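Local coordinates for hypothetical protein Atu0636 (Agrobacterium tumefaciens, PDB 2OZV) that is a predicted O-methyltransferase of the small-domain methyltransferase family, probably transferring methyl groups from S-adenosylmethionine to a substrate not yet identified, at residues B[29-34]-B[165-170]; B[53-58]-B[89-94]; B[65-68]-B[72-75]; B[104-109]-B[153-158]. All coordinates share one frame; numbering follows the deposited sequence. Where two conformers were deposited one is given.

Interaction 1: residues B[29-34]-B[165-170]; sequences ASLVAD and QLSLIS
Leu31 and Ser167 meet at the tight end of this contact, where the chain leaving helix 24-30 passes over strand 164-170, a central strand of the Rossmann-like methyltransferase sheet. Leu31 CB rests on Ser167 OG at 3.5 Å. With CG placed beside its own backbone N (chi1 -62°), the leucine runs along the strand, and CD1 reaches Ser167 CB at 3.8 Å and then the carbonyl oxygen of Leu168. Thr208 of the next strand and Tyr247 also touch this leucine, and Leu31 and Ser167 are both buried.

The other end is polar and looser. Gln165, fully extended as far as CD (chi1 179°), brings its amide up to the carbonyl of Leu31. NE2 donates to Leu31 O at 3.0 Å, approaching well above the carbonyl plane and not along a lone pair. It also donates to Ser167 OG at 2.9 Å. OE1 faces the other way, toward a water 2.7 Å from it, which accepts from Ala33 N at 2.9 Å. Here Ala33 is exposed and Gln165 partly so, and the water adds a second link, between Gln165 OE1 and Ala33 N, beside the direct NE2 bond.

The two bonds from NE2 define the orientation of the amide, and OE1 probably accepts from the water. NE2 thus ties Leu31 O and Ser167 OG together, satisfying a backbone carbonyl right beside the apolar leucine contact.

Interaction 2: residues B[53-58]-B[89-94]; sequences AVAARL and SARIEV
Arg91 NH2 donates to Ala55 O at 2.9 Å with an N-H...O angle of 155°, a well-formed bond between the end of helix 49-57 and the turn leading into strand 92-96. The carbonyl oxygen lies at the edge of the guanidinium, close to its plane, whereas the nitrogen sits above the carbonyl plane, off the lone-pair directions. NH1 adds a weak second bond to the same oxygen at 3.3 Å, so Ala55 O is held in a fork. NH1 also makes a weak, strongly bent bond to Leu58 O at 2.9 Å and, in addition, a hydrogen bond to Ala61 O.

These carbonyls belong to the last turn of the helix and the chain just beyond it: Leu58 is the first residue to leave helical geometry, and Ala61 opens strand 61-67. The arginine, from the turn before strand 92-96, thus binds carbonyls at the C-terminal end of helix 49-57, which links strands 38-42 and 61-67 of the Rossmann-like fold, and its positive charge probably suits the partial negative charge of that end. Its chain gets there by starting beside the backbone N and bending at chi3 (-80°), which turns the guanidinium toward the helix.

Beside this polar grip the contact becomes apolar. Ala55 CB touches Ile92 CD1 at 3.7 Å and lies 3.9 Å from Arg91 NH1, so one methyl supports both side chains. Ile92 extends CG1 and CD1 toward the helix, while Val63 packs against both Ala55 and Ile92, and Leu80 of helix 70-80 covers Ile92 as well.

Interaction 3: residues B[65-68]-B[72-75]; sequences LYER and MAEF
Strand 61-67, helix 70-80 and strand 92-96 form a beta-alpha-beta unit of the Rossmann-like fold, and this contact lies at its first bend, where the end of the strand meets the opening turn of the helix. Glu67, the last strand residue, carries nearly all of it. Its CB lies 3.8 Å from Ala73 N, and CG comes equally near to Ala73 CA, so the aliphatic part of the glutamate packs on the helix backbone. The methyl of Ala73 stands 4.2 Å from Glu67 CB, completing a small apolar patch.

Beyond CG the chain folds back (chi2 -71°), carrying the carboxylate past Met72, a selenomethionine. OE1 approaches Met72 CB at 3.8 Å, and OE2 comes to 4.2 Å from the terminal CE of Met72, a side chain bent at both chi2 and chi3. The two side chains cross at a slant, and the meeting is van der Waals throughout: no hydrogen bond joins the segments.

An acidic residue at the end of the second strand is a familiar feature of class I methyltransferases, where it commonly takes the ribose hydroxyls of S-adenosylmethionine. The place of Glu67, near the glycine-rich turn of Gly44 and Gly46, is consistent with that role.

On the sheet side, strand 61-67 is flanked by strands 38-42 and 92-96. Glu67 makes backbone hydrogen bonds with Leu95 of strand 92-96 and with Ala97 just after it. Val94 of that same strand packs against Ala73, so helix 70-80 is seated across both strands it connects.

Interaction 4: residues B[104-109]-B[153-158]; sequences KARVEA and IRTASA
Arg106 of the short helix 103-108 lays its guanidinium against Ala158 of helix 148-159, one of the helices that cover the Rossmann-like sheet. The packing is a methyl on a flat cation: Ala158 CB sits over the centre of one guanidinium face, 3.4 Å from Arg106 CZ. To get there the arginine runs straight from the backbone as far as CD and bends at chi3 (51°). Next to it, Arg106 CD lies 4.0 Å from Thr155 CG2, and the two side chains run antiparallel alongside one another. Leu111 also touches Arg106.

Polar contact between the helices passes through one water. It accepts from Arg106 NH1 at 2.8 Å and from Arg154 NE at 2.8 Å, lying at the edge of both guanidinium groups and in their planes. It then donates to Thr155 OG1 at 2.7 Å. That hydroxyl also bonds to Val99 O, outside both helices, which ties the water to the preceding loop.

As for charge, the two arginines come close, with Arg106 NH1 and Arg154 NE 4.6 Å apart. The shared water oxygen probably eases their repulsion, and the salt bridge of Arg154 to Asp151 probably offsets its charge further. Within this contact, the guanidinium of Arg106 is thus set by Ala158 CB against its face and by the water at its NH1 edge.

Overall arrangement
Interactions 1, 2 and 3 all reach the same sheet and are buried, interaction 1 lying nearest the middle of the chain; interaction 4 is only partly buried, between helices at the periphery. Interactions 1 and 2 touch: Arg57 NH2, from the helix of interaction 2, probably bonds to Val32 O at 2.8 Å. Interactions 2 and 3 share the neighbouring strands 61-67 and 92-96, joined by Glu93 O and Leu65 N. Interaction 4 meets interaction 1 by apolar packing of Ile153 and Ala156 on strand 164-170. Side-chain donors gripping backbone carbonyls characterise interactions 1 and 2, purely van der Waals contact interaction 3, and a water-bridged arginine pair interaction 4.

Interaction 1: residues B[29-34]-B[165-170]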
loop_
_atom_site.group_PDB
_atom_site.type_symbol
_atom_site.label_atom_id
_atom_site.label_comp_id
_atom_site.label_asym_id
_atom_site.label_seq_id
_atom_site.Cartn_x
_atom_site.Cartn_y
_atom_site.Cartn_z
ATOM N N ALA B 29 -0.362 -18.158 -8.119
ATOM C CA ALA B 29 -0.595 -19.544 -7.718
ATOM C C ALA B 29 0.060 -19.868 -6.366
ATOM O O ALA B 29 -0.479 -20.646 -5.584
ATOM C CB ALA B 29 -0.072 -20.474 -8.806
ATOM N N SER B 30 1.216 -19.249 -6.091
ATOM C CA SER B 30 1.956 -19.566 -4.871
ATOM C C SER B 30 1.189 -19.148 -3.614
ATOM O O SER B 30 1.506 -19.609 -2.523
ATOM C CB SER B 30 3.344 -18.915 -4.895
ATOM O OG SER B 30 3.256 -17.563 -4.584
ATOM N N LEU B 31 0.197 -18.268 -3.762
ATOM C CA LEU B 31 -0.622 -17.830 -2.615
ATOM C C LEU B 31 -1.566 -18.898 -2.051
ATOM O O LEU B 31 -2.081 -18.744 -0.948
ATOM C CB LEU B 31 -1.444 -16.602 -3.015
ATOM C CG LEU B 31 -0.578 -15.392 -3.399
ATOM C CD1 LEU B 31 -1.437 -14.226 -3.915
ATOM C CD2 LEU B 31 0.230 -14.919 -2.139
ATOM N N VAL B 32 -1.814 -19.953 -2.823
ATOM C CA VAL B 32 -2.669 -21.033 -2.329
ATOM C C VAL B 32 -1.804 -21.996 -1.519
ATOM O O VAL B 32 -1.156 -22.875 -2.071
ATOM C CB VAL B 32 -3.383 -21.774 -3.486
ATOM C CG1 VAL B 32 -4.331 -22.850 -2.957
ATOM C CG2 VAL B 32 -4.147 -20.757 -4.365
ATOM N N ALA B 33 -1.794 -21.786 -0.206
ATOM C CA ALA B 33 -0.992 -22.598 0.713
ATOM C C ALA B 33 -1.933 -23.494 1.505
ATOM O O ALA B 33 -2.283 -23.181 2.629
ATOM C CB ALA B 33 -0.172 -21.690 1.666
ATOM N N ASP B 34 -2.323 -24.618 0.928
ATOM C CA ASP B 34 -3.415 -25.416 1.450
ATOM C C ASP B 34 -3.104 -26.847 1.049
ATOM O O ASP B 34 -2.910 -27.128 -0.142
ATOM C CB ASP B 34 -4.726 -24.948 0.791
ATOM C CG ASP B 34 -5.991 -25.538 1.438
ATOM O OD1 ASP B 34 -5.946 -26.625 2.068
ATOM O OD2 ASP B 34 -7.052 -24.891 1.308
ATOM N N GLN B 165 -10.393 -18.103 1.049
ATOM C CA GLN B 165 -9.343 -17.137 0.793
ATOM C C GLN B 165 -9.408 -16.572 -0.613
ATOM O O GLN B 165 -9.427 -17.329 -1.612
ATOM C CB GLN B 165 -7.976 -17.777 1.006
ATOM C CG GLN B 165 -6.806 -16.819 0.728
ATOM C CD GLN B 165 -5.468 -17.499 0.929
ATOM O OE1 GLN B 165 -5.282 -18.271 1.894
ATOM N NE2 GLN B 165 -4.539 -17.247 0.014
ATOM N N LEU B 166 -9.425 -15.240 -0.694
ATOM C CA LEU B 166 -9.234 -14.518 -1.939
ATOM C C LEU B 166 -7.718 -14.305 -2.149
ATOM O O LEU B 166 -7.006 -13.888 -1.210
ATOM C CB LEU B 166 -9.921 -13.150 -1.852
ATOM C CG LEU B 166 -9.600 -12.183 -3.006
ATOM C CD1 LEU B 166 -10.190 -12.663 -4.341
ATOM C CD2 LEU B 166 -10.153 -10.791 -2.627
ATOM N N SER B 167 -7.223 -14.619 -3.345
ATOM C CA SER B 167 -5.839 -14.304 -3.717
ATOM C C SER B 167 -5.818 -13.538 -5.025
ATOM O O SER B 167 -6.528 -13.888 -5.983
ATOM C CB SER B 167 -4.970 -15.565 -3.905
ATOM O OG SER B 167 -4.957 -16.330 -2.704
ATOM N N LEU B 168 -4.989 -12.494 -5.086
ATOM C CA LEU B 168 -4.889 -11.750 -6.320
ATOM C C LEU B 168 -3.518 -11.143 -6.545
ATOM O O LEU B 168 -2.722 -10.961 -5.608
ATOM C CB LEU B 168 -5.973 -10.677 -6.378
ATOM C CG LEU B 168 -5.904 -9.470 -5.483
ATOM C CD1 LEU B 168 -4.951 -8.377 -6.054
ATOM C CD2 LEU B 168 -7.328 -8.872 -5.285
ATOM N N ILE B 169 -3.241 -10.856 -7.812
ATOM C CA ILE B 169 -2.052 -10.080 -8.170
ATOM C C ILE B 169 -2.513 -8.913 -9.029
ATOM O O ILE B 169 -3.435 -9.043 -9.866
ATOM C CB ILE B 169 -0.952 -10.949 -8.849
ATOM C CG1 ILE B 169 0.347 -10.137 -9.020
ATOM C CG2 ILE B 169 -1.481 -11.571 -10.157
ATOM C CD1 ILE B 169 1.536 -10.946 -9.499
ATOM N N SER B 170 -1.858 -7.755 -8.862
ATOM C CA SER B 170 -2.232 -6.557 -9.601
ATOM C C SER B 170 -1.039 -5.609 -9.654
ATOM O O SER B 170 0.023 -5.914 -9.078
ATOM C CB SER B 170 -3.419 -5.858 -8.930
ATOM O OG SER B 170 -3.025 -5.259 -7.703
HETATM O O HOH W 1 -3.637 -20.418 1.622
#

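Interaction 2: residues B[53-58]-B[89-94]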
loop_
_atom_site.group_PDB
_atom_site.type_symbol
_atom_site.label_atom_id
_atom_site.label_comp_id
_atom_site.label_asym_id
_atom_site.label_seq_id
_atom_site.Cartn_x
_atom_site.Cartn_y
_atom_site.Cartn_z
ATOM N N ALA B 53 -0.773 -23.787 -12.543
ATOM C CA ALA B 53 0.376 -23.804 -11.637
ATOM C C ALA B 53 -0.035 -24.267 -10.230
ATOM O O ALA B 53 0.737 -24.976 -9.562
ATOM C CB ALA B 53 1.063 -22.452 -11.584
ATOM N N VAL B 54 -1.229 -23.876 -9.786
ATOM C CA VAL B 54 -1.758 -24.364 -8.507
ATOM C C VAL B 54 -1.931 -25.906 -8.584
ATOM O O VAL B 54 -1.442 -26.640 -7.724
ATOM C CB VAL B 54 -3.123 -23.738 -8.164
ATOM C CG1 VAL B 54 -3.668 -24.392 -6.888
ATOM C CG2 VAL B 54 -3.003 -22.218 -7.960
ATOM N N ALA B 55 -2.590 -26.386 -9.639
ATOM C CA ALA B 55 -2.852 -27.842 -9.767
ATOM C C ALA B 55 -1.566 -28.659 -9.864
ATOM O O ALA B 55 -1.478 -29.776 -9.329
ATOM C CB ALA B 55 -3.767 -28.121 -10.976
ATOM N N ALA B 56 -0.560 -28.106 -10.547
ATOM C CA ALA B 56 0.720 -28.795 -10.717
ATOM C C ALA B 56 1.394 -29.036 -9.362
ATOM O O ALA B 56 1.991 -30.092 -9.147
ATOM C CB ALA B 56 1.645 -28.008 -11.653
ATOM N N ARG B 57 1.287 -28.059 -8.460
ATOM C CA ARG B 57 1.931 -28.122 -7.145
ATOM C C ARG B 57 1.089 -28.890 -6.101
ATOM O O ARG B 57 1.623 -29.634 -5.268
ATOM C CB ARG B 57 2.204 -26.694 -6.641
ATOM C CG ARG B 57 2.894 -26.648 -5.267
ATOM C CD ARG B 57 3.328 -25.231 -4.877
ATOM N NE ARG B 57 2.231 -24.273 -5.051
ATOM C CZ ARG B 57 1.283 -24.013 -4.150
ATOM N NH1 ARG B 57 1.299 -24.636 -2.969
ATOM N NH2 ARG B 57 0.320 -23.137 -4.436
ATOM N N LEU B 58 -0.225 -28.721 -6.172
ATOM C CA LEU B 58 -1.138 -29.253 -5.175
ATOM C C LEU B 58 -1.956 -30.418 -5.730
ATOM O O LEU B 58 -2.977 -30.214 -6.405
ATOM C CB LEU B 58 -2.059 -28.154 -4.660
ATOM C CG LEU B 58 -1.388 -27.054 -3.842
ATOM C CD1 LEU B 58 -2.459 -26.043 -3.422
ATOM C CD2 LEU B 58 -0.639 -27.627 -2.595
ATOM N N SER B 89 -3.882 -32.153 -15.616
ATOM C CA SER B 89 -4.973 -31.585 -16.414
ATOM C C SER B 89 -6.356 -32.165 -16.094
ATOM O O SER B 89 -7.357 -31.480 -16.241
ATOM C CB SER B 89 -4.664 -31.706 -17.913
ATOM O OG SER B 89 -4.708 -33.049 -18.341
ATOM N N ALA B 90 -6.399 -33.414 -15.627
ATOM C CA ALA B 90 -7.671 -34.059 -15.281
ATOM C C ALA B 90 -8.380 -33.314 -14.163
ATOM O O ALA B 90 -9.599 -33.415 -14.026
ATOM C CB ALA B 90 -7.448 -35.503 -14.874
ATOM N N ARG B 91 -7.611 -32.581 -13.362
ATOM C CA ARG B 91 -8.154 -31.865 -12.214
ATOM C C ARG B 91 -8.519 -30.416 -12.532
ATOM O O ARG B 91 -8.814 -29.627 -11.623
ATOM C CB ARG B 91 -7.172 -31.937 -11.046
ATOM C CG ARG B 91 -7.007 -33.356 -10.542
ATOM C CD ARG B 91 -6.128 -33.382 -9.336
ATOM N NE ARG B 91 -4.702 -33.321 -9.661
ATOM C CZ ARG B 91 -3.910 -32.298 -9.356
ATOM N NH1 ARG B 91 -4.394 -31.214 -8.740
ATOM N NH2 ARG B 91 -2.618 -32.385 -9.651
ATOM N N ILE B 92 -8.511 -30.063 -13.817
ATOM C CA ILE B 92 -8.802 -28.697 -14.232
ATOM C C ILE B 92 -10.002 -28.700 -15.166
ATOM O O ILE B 92 -9.988 -29.335 -16.226
ATOM C CB ILE B 92 -7.595 -28.004 -14.897
ATOM C CG1 ILE B 92 -6.429 -27.955 -13.877
ATOM C CG2 ILE B 92 -8.003 -26.583 -15.324
ATOM C CD1 ILE B 92 -5.171 -27.331 -14.358
ATOM N N GLU B 93 -11.039 -27.992 -14.757
ATOM C CA GLU B 93 -12.248 -27.919 -15.576
ATOM C C GLU B 93 -12.337 -26.507 -16.107
ATOM O O GLU B 93 -12.188 -25.584 -15.333
ATOM C CB GLU B 93 -13.454 -28.184 -14.691
ATOM C CG GLU B 93 -14.763 -28.269 -15.454
ATOM C CD GLU B 93 -15.961 -28.481 -14.508
ATOM O OE1 GLU B 93 -15.812 -28.536 -13.274
ATOM O OE2 GLU B 93 -17.072 -28.589 -15.051
ATOM N N VAL B 94 -12.580 -26.332 -17.406
ATOM C CA VAL B 94 -12.693 -24.988 -17.962
ATOM C C VAL B 94 -14.167 -24.729 -18.235
ATOM O O VAL B 94 -14.806 -25.515 -18.956
ATOM C CB VAL B 94 -11.911 -24.865 -19.294
ATOM C CG1 VAL B 94 -12.052 -23.459 -19.897
ATOM C CG2 VAL B 94 -10.453 -25.257 -19.086
#

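Interaction 3: residues B[65-68]-B[72-75]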
loop_
_atom_site.group_PDB
_atom_site.type_symbol
_atom_site.label_atom_id
_atom_site.label_comp_id
_atom_site.label_asym_id
_atom_site.label_seq_id
_atom_site.Cartn_x
_atom_site.Cartn_y
_atom_site.Cartn_z
ATOM N N LEU B 65 -11.466 -23.281 -14.037
ATOM C CA LEU B 65 -11.021 -22.081 -14.752
ATOM C C LEU B 65 -12.233 -21.441 -15.416
ATOM O O LEU B 65 -12.951 -22.094 -16.186
ATOM C CB LEU B 65 -9.943 -22.396 -15.821
ATOM C CG LEU B 65 -8.637 -23.158 -15.517
ATOM C CD1 LEU B 65 -7.810 -23.408 -16.798
ATOM C CD2 LEU B 65 -7.763 -22.441 -14.443
ATOM N N TYR B 66 -12.453 -20.151 -15.135
ATOM C CA TYR B 66 -13.553 -19.424 -15.779
ATOM C C TYR B 66 -13.059 -18.479 -16.859
ATOM O O TYR B 66 -12.165 -17.664 -16.619
ATOM C CB TYR B 66 -14.374 -18.628 -14.751
ATOM C CG TYR B 66 -15.156 -19.519 -13.814
ATOM C CD1 TYR B 66 -16.408 -20.023 -14.185
ATOM C CD2 TYR B 66 -14.652 -19.837 -12.541
ATOM C CE1 TYR B 66 -17.157 -20.842 -13.313
ATOM C CE2 TYR B 66 -15.399 -20.668 -11.653
ATOM C CZ TYR B 66 -16.646 -21.143 -12.052
ATOM O OH TYR B 66 -17.391 -21.949 -11.219
ATOM N N GLU B 67 -13.672 -18.570 -18.033
ATOM C CA GLU B 67 -13.369 -17.700 -19.168
ATOM C C GLU B 67 -14.665 -17.056 -19.653
ATOM O O GLU B 67 -15.690 -17.743 -19.763
ATOM C CB GLU B 67 -12.766 -18.522 -20.329
ATOM C CG GLU B 67 -11.489 -19.304 -19.980
ATOM C CD GLU B 67 -10.273 -18.406 -19.780
ATOM O OE1 GLU B 67 -10.391 -17.168 -19.841
ATOM O OE2 GLU B 67 -9.186 -18.951 -19.547
ATOM N N ARG B 68 -14.638 -15.773 -19.995
ATOM C CA ARG B 68 -15.864 -15.156 -20.521
ATOM C C ARG B 68 -16.199 -15.667 -21.929
ATOM O O ARG B 68 -17.356 -16.028 -22.229
ATOM C CB ARG B 68 -15.773 -13.623 -20.528
ATOM C CG ARG B 68 -17.142 -12.863 -20.468
ATOM C CD ARG B 68 -18.355 -13.590 -21.040
ATOM N NE ARG B 68 -19.432 -12.637 -21.330
ATOM C CZ ARG B 68 -20.579 -12.924 -21.950
ATOM N NH1 ARG B 68 -21.472 -11.959 -22.152
ATOM N NH2 ARG B 68 -20.842 -14.161 -22.365
HETATM N N MSE B 72 -11.671 -18.071 -25.726
HETATM C CA MSE B 72 -10.714 -18.230 -24.643
HETATM C C MSE B 72 -10.846 -19.580 -23.959
HETATM O O MSE B 72 -9.845 -20.173 -23.601
HETATM C CB MSE B 72 -10.792 -17.095 -23.607
HETATM C CG MSE B 72 -10.021 -15.903 -24.089
HETATM SE SE MSE B 72 -8.095 -15.944 -23.657
HETATM C CE MSE B 72 -7.727 -17.834 -23.321
ATOM N N ALA B 73 -12.078 -20.049 -23.777
ATOM C CA ALA B 73 -12.312 -21.345 -23.124
ATOM C C ALA B 73 -11.681 -22.448 -23.989
ATOM O O ALA B 73 -10.976 -23.323 -23.477
ATOM C CB ALA B 73 -13.804 -21.581 -22.936
ATOM N N GLU B 74 -11.952 -22.378 -25.293
ATOM C CA GLU B 74 -11.388 -23.300 -26.290
ATOM C C GLU B 74 -9.866 -23.301 -26.156
ATOM O O GLU B 74 -9.247 -24.349 -25.933
ATOM C CB GLU B 74 -11.841 -22.911 -27.712
ATOM C CG GLU B 74 -13.364 -23.066 -27.898
ATOM C CD GLU B 74 -13.889 -22.837 -29.308
ATOM O OE1 GLU B 74 -13.364 -21.991 -30.068
ATOM O OE2 GLU B 74 -14.879 -23.509 -29.657
ATOM N N PHE B 75 -9.278 -22.107 -26.233
ATOM C CA PHE B 75 -7.828 -21.950 -26.155
ATOM C C PHE B 75 -7.262 -22.596 -24.876
ATOM O O PHE B 75 -6.271 -23.325 -24.930
ATOM C CB PHE B 75 -7.420 -20.474 -26.215
ATOM C CG PHE B 75 -5.939 -20.267 -26.222
ATOM C CD1 PHE B 75 -5.216 -20.353 -27.419
ATOM C CD2 PHE B 75 -5.256 -20.016 -25.041
ATOM C CE1 PHE B 75 -3.825 -20.172 -27.428
ATOM C CE2 PHE B 75 -3.865 -19.829 -25.044
ATOM C CZ PHE B 75 -3.156 -19.912 -26.227
#

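Interaction 4: residues B[104-109]-B[153-158]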
loop_
_atom_site.group_PDB
_atom_site.type_symbol
_atom_site.label_atom_id
_atom_site.label_comp_id
_atom_site.label_asym_id
_atom_site.label_seq_id
_atom_site.Cartn_x
_atom_site.Cartn_y
_atom_site.Cartn_z
ATOM N N LYS B 104 -28.969 -15.015 -9.572
ATOM C CA LYS B 104 -29.335 -16.284 -10.189
ATOM C C LYS B 104 -28.688 -16.516 -11.563
ATOM O O LYS B 104 -28.396 -17.658 -11.936
ATOM C CB LYS B 104 -30.863 -16.399 -10.277
ATOM C CG LYS B 104 -31.375 -17.680 -10.919
ATOM C CD LYS B 104 -30.917 -18.928 -10.164
ATOM C CE LYS B 104 -30.866 -20.130 -11.088
ATOM N NZ LYS B 104 -32.193 -20.393 -11.738
ATOM N N ALA B 105 -28.498 -15.430 -12.312
ATOM C CA ALA B 105 -27.765 -15.454 -13.577
ATOM C C ALA B 105 -26.366 -16.036 -13.341
ATOM O O ALA B 105 -25.895 -16.878 -14.112
ATOM C CB ALA B 105 -27.657 -14.043 -14.156
ATOM N N ARG B 106 -25.735 -15.592 -12.257
ATOM C CA ARG B 106 -24.392 -16.051 -11.888
ATOM C C ARG B 106 -24.372 -17.560 -11.653
ATOM O O ARG B 106 -23.546 -18.274 -12.232
ATOM C CB ARG B 106 -23.872 -15.285 -10.668
ATOM C CG ARG B 106 -22.467 -15.728 -10.199
ATOM C CD ARG B 106 -21.963 -14.918 -9.001
ATOM N NE ARG B 106 -22.952 -14.863 -7.922
ATOM C CZ ARG B 106 -23.348 -13.755 -7.281
ATOM N NH1 ARG B 106 -22.828 -12.553 -7.553
ATOM N NH2 ARG B 106 -24.272 -13.856 -6.331
ATOM N N VAL B 107 -25.300 -18.041 -10.826
ATOM C CA VAL B 107 -25.430 -19.472 -10.537
ATOM C C VAL B 107 -25.694 -20.294 -11.806
ATOM O O VAL B 107 -25.058 -21.336 -12.013
ATOM C CB VAL B 107 -26.512 -19.748 -9.458
ATOM C CG1 VAL B 107 -26.639 -21.244 -9.178
ATOM C CG2 VAL B 107 -26.189 -18.987 -8.174
ATOM N N GLU B 108 -26.618 -19.815 -12.646
ATOM C CA GLU B 108 -26.974 -20.479 -13.906
ATOM C C GLU B 108 -25.746 -20.612 -14.823
ATOM O O GLU B 108 -25.589 -21.620 -15.523
ATOM C CB GLU B 108 -28.099 -19.698 -14.607
ATOM C CG GLU B 108 -28.576 -20.280 -15.947
ATOM C CD GLU B 108 -29.887 -21.062 -15.854
ATOM O OE1 GLU B 108 -30.940 -20.457 -15.512
ATOM O OE2 GLU B 108 -29.872 -22.279 -16.159
ATOM N N ALA B 109 -24.873 -19.605 -14.786
ATOM C CA ALA B 109 -23.645 -19.573 -15.591
ATOM C C ALA B 109 -22.564 -20.543 -15.100
ATOM O O ALA B 109 -21.535 -20.736 -15.765
ATOM C CB ALA B 109 -23.101 -18.155 -15.668
ATOM N N ILE B 153 -14.514 -9.109 -7.311
ATOM C CA ILE B 153 -14.472 -9.419 -5.878
ATOM C C ILE B 153 -15.881 -9.663 -5.297
ATOM O O ILE B 153 -16.042 -10.520 -4.424
ATOM C CB ILE B 153 -13.628 -8.370 -5.090
ATOM C CG1 ILE B 153 -12.152 -8.546 -5.509
ATOM C CG2 ILE B 153 -13.727 -8.595 -3.573
ATOM C CD1 ILE B 153 -11.192 -7.395 -5.132
ATOM N N ARG B 154 -16.904 -8.971 -5.800
ATOM C CA ARG B 154 -18.280 -9.326 -5.461
ATOM C C ARG B 154 -18.556 -10.800 -5.808
ATOM O O ARG B 154 -19.064 -11.545 -4.982
ATOM C CB ARG B 154 -19.282 -8.424 -6.193
ATOM C CG ARG B 154 -20.738 -8.621 -5.789
ATOM C CD ARG B 154 -21.658 -7.753 -6.664
ATOM N NE ARG B 154 -21.547 -8.189 -8.052
ATOM C CZ ARG B 154 -21.183 -7.422 -9.078
ATOM N NH1 ARG B 154 -20.929 -6.130 -8.899
ATOM N NH2 ARG B 154 -21.087 -7.956 -10.301
ATOM N N THR B 155 -18.204 -11.212 -7.026
ATOM C CA THR B 155 -18.367 -12.624 -7.426
ATOM C C THR B 155 -17.516 -13.551 -6.545
ATOM O O THR B 155 -18.005 -14.585 -6.089
ATOM C CB THR B 155 -18.068 -12.796 -8.920
ATOM O OG1 THR B 155 -19.075 -12.091 -9.666
ATOM C CG2 THR B 155 -18.036 -14.315 -9.323
ATOM N N ALA B 156 -16.257 -13.181 -6.292
ATOM C CA ALA B 156 -15.362 -14.028 -5.480
ATOM C C ALA B 156 -15.999 -14.307 -4.123
ATOM O O ALA B 156 -15.971 -15.445 -3.645
ATOM C CB ALA B 156 -13.943 -13.385 -5.297
ATOM N N SER B 157 -16.558 -13.274 -3.507
ATOM C CA SER B 157 -17.242 -13.429 -2.232
ATOM C C SER B 157 -18.449 -14.362 -2.366
ATOM O O SER B 157 -18.620 -15.259 -1.543
ATOM C CB SER B 157 -17.658 -12.063 -1.671
ATOM O OG SER B 157 -18.339 -12.221 -0.434
ATOM N N ALA B 158 -19.270 -14.181 -3.402
ATOM C CA ALA B 158 -20.496 -14.990 -3.539
ATOM C C ALA B 158 -20.217 -16.493 -3.677
ATOM O O ALA B 158 -20.982 -17.324 -3.172
ATOM C CB ALA B 158 -21.307 -14.515 -4.706
HETATM O O HOH W 2 -21.344 -10.826 -9.100
#